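Local coordinates for protein glycosyl transferase (Staphylococcus aureus, PDB 5TZJ) that belongs to the family 2 glycosyl transferases and holds uridine-diphosphate-N-acetylglucosamine in a pocket of its Rossmann-like alpha/beta domain, at residues D91-I96 against T204-E209; V7-S12 against V35-D40. All coordinates share one frame; numbering follows the deposited sequence.

Contact 1: residues D91-I96 against T204-E209. With UD1 (uridine-diphosphate-N-acetylglucosamine), chain C.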
loop_
_atom_site.group_PDB
_atom_site.type_symbol
_atom_site.label_atom_id
_atom_site.label_comp_id
_atom_site.label_asym_id
_atom_site.label_seq_id
_atom_site.Cartn_x
_atom_site.Cartn_y
_atom_site.Cartn_z
ATOM N N ASP A 91 -3.417 9.911 8.030
ATOM C CA ASP A 91 -4.776 10.146 7.573
ATOM C C ASP A 91 -5.623 10.801 8.649
ATOM O O ASP A 91 -5.357 10.684 9.857
ATOM C CB ASP A 91 -5.410 8.847 7.118
ATOM C CG ASP A 91 -4.777 8.348 5.849
ATOM O OD1 ASP A 91 -4.126 9.183 5.148
ATOM O OD2 ASP A 91 -4.947 7.156 5.561
ATOM N N SER A 92 -6.641 11.537 8.179
ATOM C CA SER A 92 -7.342 12.488 9.030
ATOM C C SER A 92 -8.073 11.818 10.189
ATOM O O SER A 92 -8.342 12.475 11.203
ATOM C CB SER A 92 -8.311 13.312 8.179
ATOM O OG SER A 92 -9.289 12.486 7.582
ATOM N N ASP A 93 -8.415 10.539 10.063
ATOM C CA ASP A 93 -9.115 9.796 11.100
ATOM C C ASP A 93 -8.174 8.951 11.953
ATOM O O ASP A 93 -8.648 8.129 12.749
ATOM C CB ASP A 93 -10.181 8.909 10.456
ATOM C CG ASP A 93 -9.595 8.005 9.365
ATOM O OD1 ASP A 93 -8.383 8.159 9.053
ATOM O OD2 ASP A 93 -10.336 7.168 8.795
ATOM N N ASP A 94 -6.859 9.124 11.816
ATOM C CA ASP A 94 -5.887 8.380 12.632
ATOM C C ASP A 94 -5.195 9.335 13.611
ATOM O O ASP A 94 -5.467 10.534 13.638
ATOM C CB ASP A 94 -4.876 7.650 11.738
ATOM C CG ASP A 94 -5.547 6.659 10.782
ATOM O OD1 ASP A 94 -6.649 6.166 11.122
ATOM O OD2 ASP A 94 -4.984 6.398 9.687
ATOM N N TYR A 95 -4.308 8.796 14.442
ATOM C CA TYR A 95 -3.463 9.630 15.288
ATOM C C TYR A 95 -2.179 8.866 15.569
ATOM O O TYR A 95 -2.022 7.714 15.156
ATOM C CB TYR A 95 -4.183 10.058 16.588
ATOM C CG TYR A 95 -4.875 8.924 17.312
ATOM C CD1 TYR A 95 -6.150 8.522 16.939
ATOM C CD2 TYR A 95 -4.255 8.258 18.368
ATOM C CE1 TYR A 95 -6.779 7.481 17.583
ATOM C CE2 TYR A 95 -4.889 7.227 19.024
ATOM C CZ TYR A 95 -6.149 6.841 18.608
ATOM O OH TYR A 95 -6.807 5.814 19.249
ATOM N N ILE A 96 -1.241 9.524 16.262
ATOM C CA ILE A 96 0.096 8.969 16.443
ATOM C C ILE A 96 0.524 9.106 17.907
ATOM O O ILE A 96 0.035 9.963 18.652
ATOM C CB ILE A 96 1.133 9.628 15.488
ATOM C CG1 ILE A 96 1.299 11.117 15.785
ATOM C CG2 ILE A 96 0.699 9.480 13.995
ATOM C CD1 ILE A 96 2.507 11.745 15.112
ATOM N N THR A 204 -7.691 3.946 12.938
ATOM C CA THR A 204 -9.040 3.776 13.446
ATOM C C THR A 204 -9.957 3.152 12.394
ATOM O O THR A 204 -9.618 3.037 11.216
ATOM C CB THR A 204 -9.611 5.124 13.881
ATOM O OG1 THR A 204 -9.476 6.065 12.797
ATOM C CG2 THR A 204 -8.885 5.641 15.118
ATOM N N LYS A 205 -11.147 2.755 12.844
ATOM C CA LYS A 205 -12.269 2.474 11.950
ATOM C C LYS A 205 -13.476 3.274 12.438
ATOM O O LYS A 205 -14.254 2.805 13.277
ATOM C CB LYS A 205 -12.577 0.986 11.866
ATOM C CG LYS A 205 -12.866 0.562 10.428
ATOM C CD LYS A 205 -11.797 1.150 9.462
ATOM C CE LYS A 205 -12.108 0.879 7.995
ATOM N NZ LYS A 205 -12.431 -0.548 7.736
ATOM N N ARG A 206 -13.608 4.493 11.914
ATOM C CA ARG A 206 -14.828 5.278 12.046
ATOM C C ARG A 206 -15.786 4.845 10.930
ATOM O O ARG A 206 -15.532 3.871 10.215
ATOM C CB ARG A 206 -14.496 6.773 12.039
ATOM C CG ARG A 206 -13.475 7.234 10.984
ATOM C CD ARG A 206 -14.150 7.651 9.681
ATOM N NE ARG A 206 -13.202 7.864 8.588
ATOM C CZ ARG A 206 -13.484 7.619 7.308
ATOM N NH1 ARG A 206 -14.680 7.142 6.983
ATOM N NH2 ARG A 206 -12.578 7.835 6.357
ATOM N N GLU A 207 -16.915 5.538 10.765
ATOM C CA GLU A 207 -17.832 5.173 9.689
ATOM C C GLU A 207 -18.166 6.389 8.828
ATOM O O GLU A 207 -17.707 7.510 9.074
ATOM C CB GLU A 207 -19.089 4.495 10.232
ATOM C CG GLU A 207 -18.768 3.433 11.248
ATOM C CD GLU A 207 -19.910 3.205 12.193
ATOM O OE1 GLU A 207 -20.496 2.096 12.170
ATOM O OE2 GLU A 207 -20.253 4.155 12.932
ATOM N N GLY A 208 -18.987 6.144 7.807
ATOM C CA GLY A 208 -18.852 6.844 6.549
ATOM C C GLY A 208 -17.890 6.068 5.675
ATOM O O GLY A 208 -17.288 5.072 6.091
ATOM N N GLU A 209 -17.730 6.519 4.436
ATOM C CA GLU A 209 -16.912 5.755 3.503
ATOM C C GLU A 209 -15.436 5.849 3.880
ATOM O O GLU A 209 -14.905 6.940 4.102
ATOM C CB GLU A 209 -17.126 6.232 2.062
ATOM C CG GLU A 209 -16.474 5.311 1.006
ATOM C CD GLU A 209 -16.996 5.537 -0.410
ATOM O OE1 GLU A 209 -16.822 6.652 -0.952
ATOM O OE2 GLU A 209 -17.592 4.594 -0.983
HETATM C "C1'" UD1 C . -6.535 3.340 3.775
HETATM C "C2'" UD1 C . -5.072 3.752 3.886
HETATM C "C3'" UD1 C . -4.977 5.136 3.337
HETATM C "C4'" UD1 C . -5.158 5.016 1.864
HETATM C "C5'" UD1 C . -6.623 4.660 1.608
HETATM C "C6'" UD1 C . -6.878 4.487 0.139
HETATM C "C7'" UD1 C . -4.021 2.446 5.755
HETATM C "C8'" UD1 C . -3.923 1.258 4.815
HETATM N "N2'" UD1 C . -4.609 3.680 5.299
HETATM O "O1'" UD1 C . -7.237 4.177 4.617
HETATM O "O3'" UD1 C . -3.736 5.798 3.711
HETATM O "O4'" UD1 C . -4.803 6.231 1.234
HETATM O "O5'" UD1 C . -6.980 3.407 2.329
HETATM O "O6'" UD1 C . -5.835 3.740 -0.438
HETATM O "O7'" UD1 C . -3.645 2.374 6.870
HETATM N N1 UD1 C . -9.315 11.810 1.586
HETATM C C2 UD1 C . -9.089 12.966 0.674
HETATM N N3 UD1 C . -9.974 13.184 -0.514
HETATM C C4 UD1 C . -11.052 12.233 -0.767
HETATM C C5 UD1 C . -11.259 11.055 0.138
HETATM C C6 UD1 C . -10.376 10.855 1.312
HETATM O O2 UD1 C . -8.216 13.715 0.898
HETATM O O4 UD1 C . -11.756 12.405 -1.708
HETATM C C1B UD1 C . -8.404 11.607 2.683
HETATM C C2B UD1 C . -9.115 11.238 4.099
HETATM O "O2'" UD1 C . -9.573 12.489 4.748
HETATM C C3B UD1 C . -8.176 10.570 4.769
HETATM C C4B UD1 C . -7.318 9.861 3.702
HETATM O O4B UD1 C . -7.646 10.558 2.369
HETATM O O3B UD1 C . -7.235 11.505 5.485
HETATM C C5B UD1 C . -7.598 8.472 3.534
HETATM O O5B UD1 C . -8.944 8.302 3.184
HETATM P PA UD1 C . -9.806 7.225 4.090
HETATM O O1A UD1 C . -11.278 7.368 3.806
HETATM O O2A UD1 C . -9.495 7.425 5.562
HETATM O O3A UD1 C . -9.211 5.747 3.597
HETATM P PB UD1 C . -8.870 4.421 4.526
HETATM O O1B UD1 C . -9.392 4.513 5.943
HETATM O O2B UD1 C . -9.644 3.351 3.771
HETATM O O HOH W 1 -8.363 4.888 9.224
#

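Contact 2: residues V7-S12 against V35-D40. With UD1 (uridine-diphosphate-N-acetylglucosamine), chain C.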
loop_
_atom_site.group_PDB
_atom_site.type_symbol
_atom_site.label_atom_id
_atom_site.label_comp_id
_atom_site.label_asym_id
_atom_site.label_seq_id
_atom_site.Cartn_x
_atom_site.Cartn_y
_atom_site.Cartn_z
ATOM N N VAL A 7 -1.316 15.624 5.975
ATOM C CA VAL A 7 -2.671 15.213 6.334
ATOM C C VAL A 7 -3.618 15.629 5.225
ATOM O O VAL A 7 -3.930 16.820 5.100
ATOM C CB VAL A 7 -3.128 15.866 7.655
ATOM C CG1 VAL A 7 -4.553 15.384 8.024
ATOM C CG2 VAL A 7 -2.117 15.582 8.764
ATOM N N PRO A 8 -4.090 14.710 4.390
ATOM C CA PRO A 8 -5.188 15.065 3.475
ATOM C C PRO A 8 -6.497 15.007 4.248
ATOM O O PRO A 8 -6.729 14.063 5.001
ATOM C CB PRO A 8 -5.127 13.978 2.390
ATOM C CG PRO A 8 -4.548 12.668 3.186
ATOM C CD PRO A 8 -3.650 13.321 4.305
ATOM N N THR A 9 -7.372 16.006 4.076
ATOM C CA THR A 9 -8.661 15.963 4.772
ATOM C C THR A 9 -9.834 16.014 3.789
ATOM O O THR A 9 -9.734 16.619 2.709
ATOM C CB THR A 9 -8.809 17.126 5.781
ATOM O OG1 THR A 9 -8.777 18.378 5.081
ATOM C CG2 THR A 9 -7.663 17.101 6.811
ATOM N N TYR A 10 -10.964 15.407 4.191
ATOM C CA TYR A 10 -12.193 15.432 3.376
ATOM C C TYR A 10 -13.387 15.191 4.296
ATOM O O TYR A 10 -13.635 14.048 4.681
ATOM C CB TYR A 10 -12.187 14.414 2.245
ATOM C CG TYR A 10 -13.449 14.565 1.360
ATOM C CD1 TYR A 10 -13.911 15.837 0.985
ATOM C CD2 TYR A 10 -14.192 13.461 0.951
ATOM C CE1 TYR A 10 -15.036 15.998 0.211
ATOM C CE2 TYR A 10 -15.345 13.617 0.154
ATOM C CZ TYR A 10 -15.752 14.886 -0.201
ATOM O OH TYR A 10 -16.871 15.074 -0.974
ATOM N N ASN A 11 -14.121 16.268 4.634
ATOM C CA ASN A 11 -15.281 16.166 5.525
ATOM C C ASN A 11 -14.915 15.392 6.796
ATOM O O ASN A 11 -15.619 14.483 7.250
ATOM C CB ASN A 11 -16.465 15.543 4.791
ATOM C CG ASN A 11 -17.045 16.495 3.739
ATOM O OD1 ASN A 11 -16.904 17.724 3.860
ATOM N ND2 ASN A 11 -17.701 15.942 2.717
ATOM N N SER A 12 -13.799 15.807 7.389
ATOM C CA SER A 12 -13.168 15.141 8.519
ATOM C C SER A 12 -13.509 15.802 9.843
ATOM O O SER A 12 -12.740 15.678 10.800
ATOM C CB SER A 12 -11.650 15.140 8.330
ATOM O OG SER A 12 -11.260 14.530 7.120
ATOM N N VAL A 35 2.902 20.831 10.076
ATOM C CA VAL A 35 1.751 20.008 9.756
ATOM C C VAL A 35 1.153 20.601 8.502
ATOM O O VAL A 35 0.740 21.766 8.512
ATOM C CB VAL A 35 0.722 19.977 10.901
ATOM C CG1 VAL A 35 -0.486 19.053 10.534
ATOM C CG2 VAL A 35 1.368 19.572 12.182
ATOM N N VAL A 36 1.134 19.827 7.422
ATOM C CA VAL A 36 0.690 20.309 6.123
ATOM C C VAL A 36 -0.649 19.662 5.847
ATOM O O VAL A 36 -0.731 18.458 5.555
ATOM C CB VAL A 36 1.691 20.004 5.004
ATOM C CG1 VAL A 36 1.246 20.707 3.695
ATOM C CG2 VAL A 36 3.108 20.393 5.438
ATOM N N VAL A 37 -1.690 20.464 5.957
ATOM C CA VAL A 37 -3.061 20.023 5.801
ATOM C C VAL A 37 -3.528 20.511 4.446
ATOM O O VAL A 37 -3.546 21.735 4.197
ATOM C CB VAL A 37 -3.959 20.570 6.932
ATOM C CG1 VAL A 37 -5.451 20.174 6.674
ATOM C CG2 VAL A 37 -3.472 20.059 8.294
ATOM N N VAL A 38 -3.917 19.571 3.579
ATOM C CA VAL A 38 -4.564 19.913 2.327
ATOM C C VAL A 38 -5.978 19.345 2.340
ATOM O O VAL A 38 -6.181 18.126 2.412
ATOM C CB VAL A 38 -3.781 19.418 1.110
ATOM C CG1 VAL A 38 -4.520 19.863 -0.200
ATOM C CG2 VAL A 38 -2.400 19.973 1.176
ATOM N N ASP A 39 -6.963 20.234 2.245
ATOM C CA ASP A 39 -8.354 19.842 2.374
ATOM C C ASP A 39 -8.934 19.617 0.982
ATOM O O ASP A 39 -8.887 20.513 0.120
ATOM C CB ASP A 39 -9.162 20.916 3.127
ATOM C CG ASP A 39 -10.618 20.530 3.266
ATOM O OD1 ASP A 39 -10.927 19.656 4.131
ATOM O OD2 ASP A 39 -11.441 21.072 2.491
ATOM N N ASP A 40 -9.485 18.436 0.768
ATOM C CA ASP A 40 -10.010 18.057 -0.547
ATOM C C ASP A 40 -11.440 18.559 -0.733
ATOM O O ASP A 40 -12.371 17.787 -1.017
ATOM C CB ASP A 40 -9.928 16.543 -0.722
ATOM C CG ASP A 40 -9.802 16.133 -2.179
ATOM O OD1 ASP A 40 -9.951 17.036 -3.056
ATOM O OD2 ASP A 40 -9.589 14.909 -2.440
HETATM C "C1'" UD1 C . -6.535 3.340 3.775
HETATM C "C2'" UD1 C . -5.072 3.752 3.886
HETATM C "C3'" UD1 C . -4.977 5.136 3.337
HETATM C "C4'" UD1 C . -5.158 5.016 1.864
HETATM C "C5'" UD1 C . -6.623 4.660 1.608
HETATM C "C6'" UD1 C . -6.878 4.487 0.139
HETATM C "C7'" UD1 C . -4.021 2.446 5.755
HETATM C "C8'" UD1 C . -3.923 1.258 4.815
HETATM N "N2'" UD1 C . -4.609 3.680 5.299
HETATM O "O1'" UD1 C . -7.237 4.177 4.617
HETATM O "O3'" UD1 C . -3.736 5.798 3.711
HETATM O "O4'" UD1 C . -4.803 6.231 1.234
HETATM O "O5'" UD1 C . -6.980 3.407 2.329
HETATM O "O6'" UD1 C . -5.835 3.740 -0.438
HETATM O "O7'" UD1 C . -3.645 2.374 6.870
HETATM N N1 UD1 C . -9.315 11.810 1.586
HETATM C C2 UD1 C . -9.089 12.966 0.674
HETATM N N3 UD1 C . -9.974 13.184 -0.514
HETATM C C4 UD1 C . -11.052 12.233 -0.767
HETATM C C5 UD1 C . -11.259 11.055 0.138
HETATM C C6 UD1 C . -10.376 10.855 1.312
HETATM O O2 UD1 C . -8.216 13.715 0.898
HETATM O O4 UD1 C . -11.756 12.405 -1.708
HETATM C C1B UD1 C . -8.404 11.607 2.683
HETATM C C2B UD1 C . -9.115 11.238 4.099
HETATM O "O2'" UD1 C . -9.573 12.489 4.748
HETATM C C3B UD1 C . -8.176 10.570 4.769
HETATM C C4B UD1 C . -7.318 9.861 3.702
HETATM O O4B UD1 C . -7.646 10.558 2.369
HETATM O O3B UD1 C . -7.235 11.505 5.485
HETATM C C5B UD1 C . -7.598 8.472 3.534
HETATM O O5B UD1 C . -8.944 8.302 3.184
HETATM P PA UD1 C . -9.806 7.225 4.090
HETATM O O1A UD1 C . -11.278 7.368 3.806
HETATM O O2A UD1 C . -9.495 7.425 5.562
HETATM O O3A UD1 C . -9.211 5.747 3.597
HETATM P PB UD1 C . -8.870 4.421 4.526
HETATM O O1B UD1 C . -9.392 4.513 5.943
HETATM O O2B UD1 C . -9.644 3.351 3.771
#

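Contact 1: residues D91-I96 against T204-E209
Arg206 and Asp93 meet at about a right angle, the carboxylate and guanidinium planes turned 37° apart. Arg206 NE reaches Asp93 OD2 at 3.0 Å, a salt bridge whose hydrogen bond is bent and weak. A chi1 of 54° tucks the Asp93 carboxylate back over its own backbone, on the side where Arg206 lies. Arg206 NH1 donates to Glu209 O over 2.9 Å, with that oxygen almost in the guanidinium plane. Arg206 NH2 turns to the ligand, making weak bonds to UD1 O1A (2.9 Å) and O2A.

The side chains of Asp94 and Thr204 run alongside each other, pointing opposite ways. Thr204 N donates to Asp94 OD1 over 3.1 Å, nearly straight and from above the carboxylate plane, while Tyr201 OH holds OD2. Water 1 probably links Asp94 OD1 and Thr204 O as well, though it has other acceptors. Thr204 CG2 lies 3.7 Å from Tyr95 CE1.

Asp91 OD2 accepts UD1 O3' at 2.6 Å and Ser92 N donates to the ribose O3B, consistent with Asp91-Ser92-Asp93 being the DXD motif of GT-A glycosyl transferases. Asp93 and the Glu209 carbonyl hold the guanidinium from the protein side, and its positive charge probably helps balance the phosphate it faces.

Contact 2: residues V7-S12 against V35-D40
Strands 7-9 and 35-39 run parallel in neighbouring places of the central sheet, their axes 4.7 Å apart and 22° askew, joined by alternating backbone bonds from Val7 N to Val36 O, Val38 N to Val7 O, Thr9 N to Val38 O and Asp40 N to Thr9 O, the last 2.7 Å long and nearly linear.

On the face carrying Val7, Val37, Thr9 and Asp39, Val7 CG2 packs 4.2 Å from Val35 CG1, and Thr9 CG2 comes across Val37 CG1 at 3.8 Å. Helix 16-24 covers Val7 and Thr9 here. With OG1 between its backbone N and carbonyl carbon (chi1 63°), Thr9 donates to Asp39 OD1 over 2.7 Å, using the anti lone pair of that oxygen; Ser42 and Gln63 also bind this carboxylate.

At and just beyond the strand ends, backbone and side chains turn to the ligand. Asp40 OD2 accepts UD1 N3 over 2.6 Å at 164°. Tyr10 brings its CB close to the same N3, while Tyr10 CD1 lies 3.2 Å from Asp40 O. Pro8 O receives UD1 O3B at 2.7 Å.

The uracil N-H is therefore read by a carboxylate at the C-terminal ends of the parallel strands of a mixed sheet, the usual nucleotide site of a Rossmann-like fold, and Ser68 N on Asp40 OD1 helps fix that carboxylate's rotation.

From the N terminus, strand 3-9 leads through helix 16-24 into strand 33-39, and contact 2 closes this beta-alpha-beta unit. The chain then passes through strand 59-63, helix 72-81 and strand 86-89, the last lying parallel beside strand 3-9, before contact 1 opens at residues 91-96. Its loop is much longer, closing at 204-209 after strand 201-203, so the two loops follow in series, neither nesting nor crossing. Contact 1 ties the turn after strand 86-89 to the segment leading toward helix 218-233. The contacts meet where Ser92 OG and Ser12 OG lie 2.9 Å apart, probably hydrogen-bonded, and both touch the same UD1 molecule.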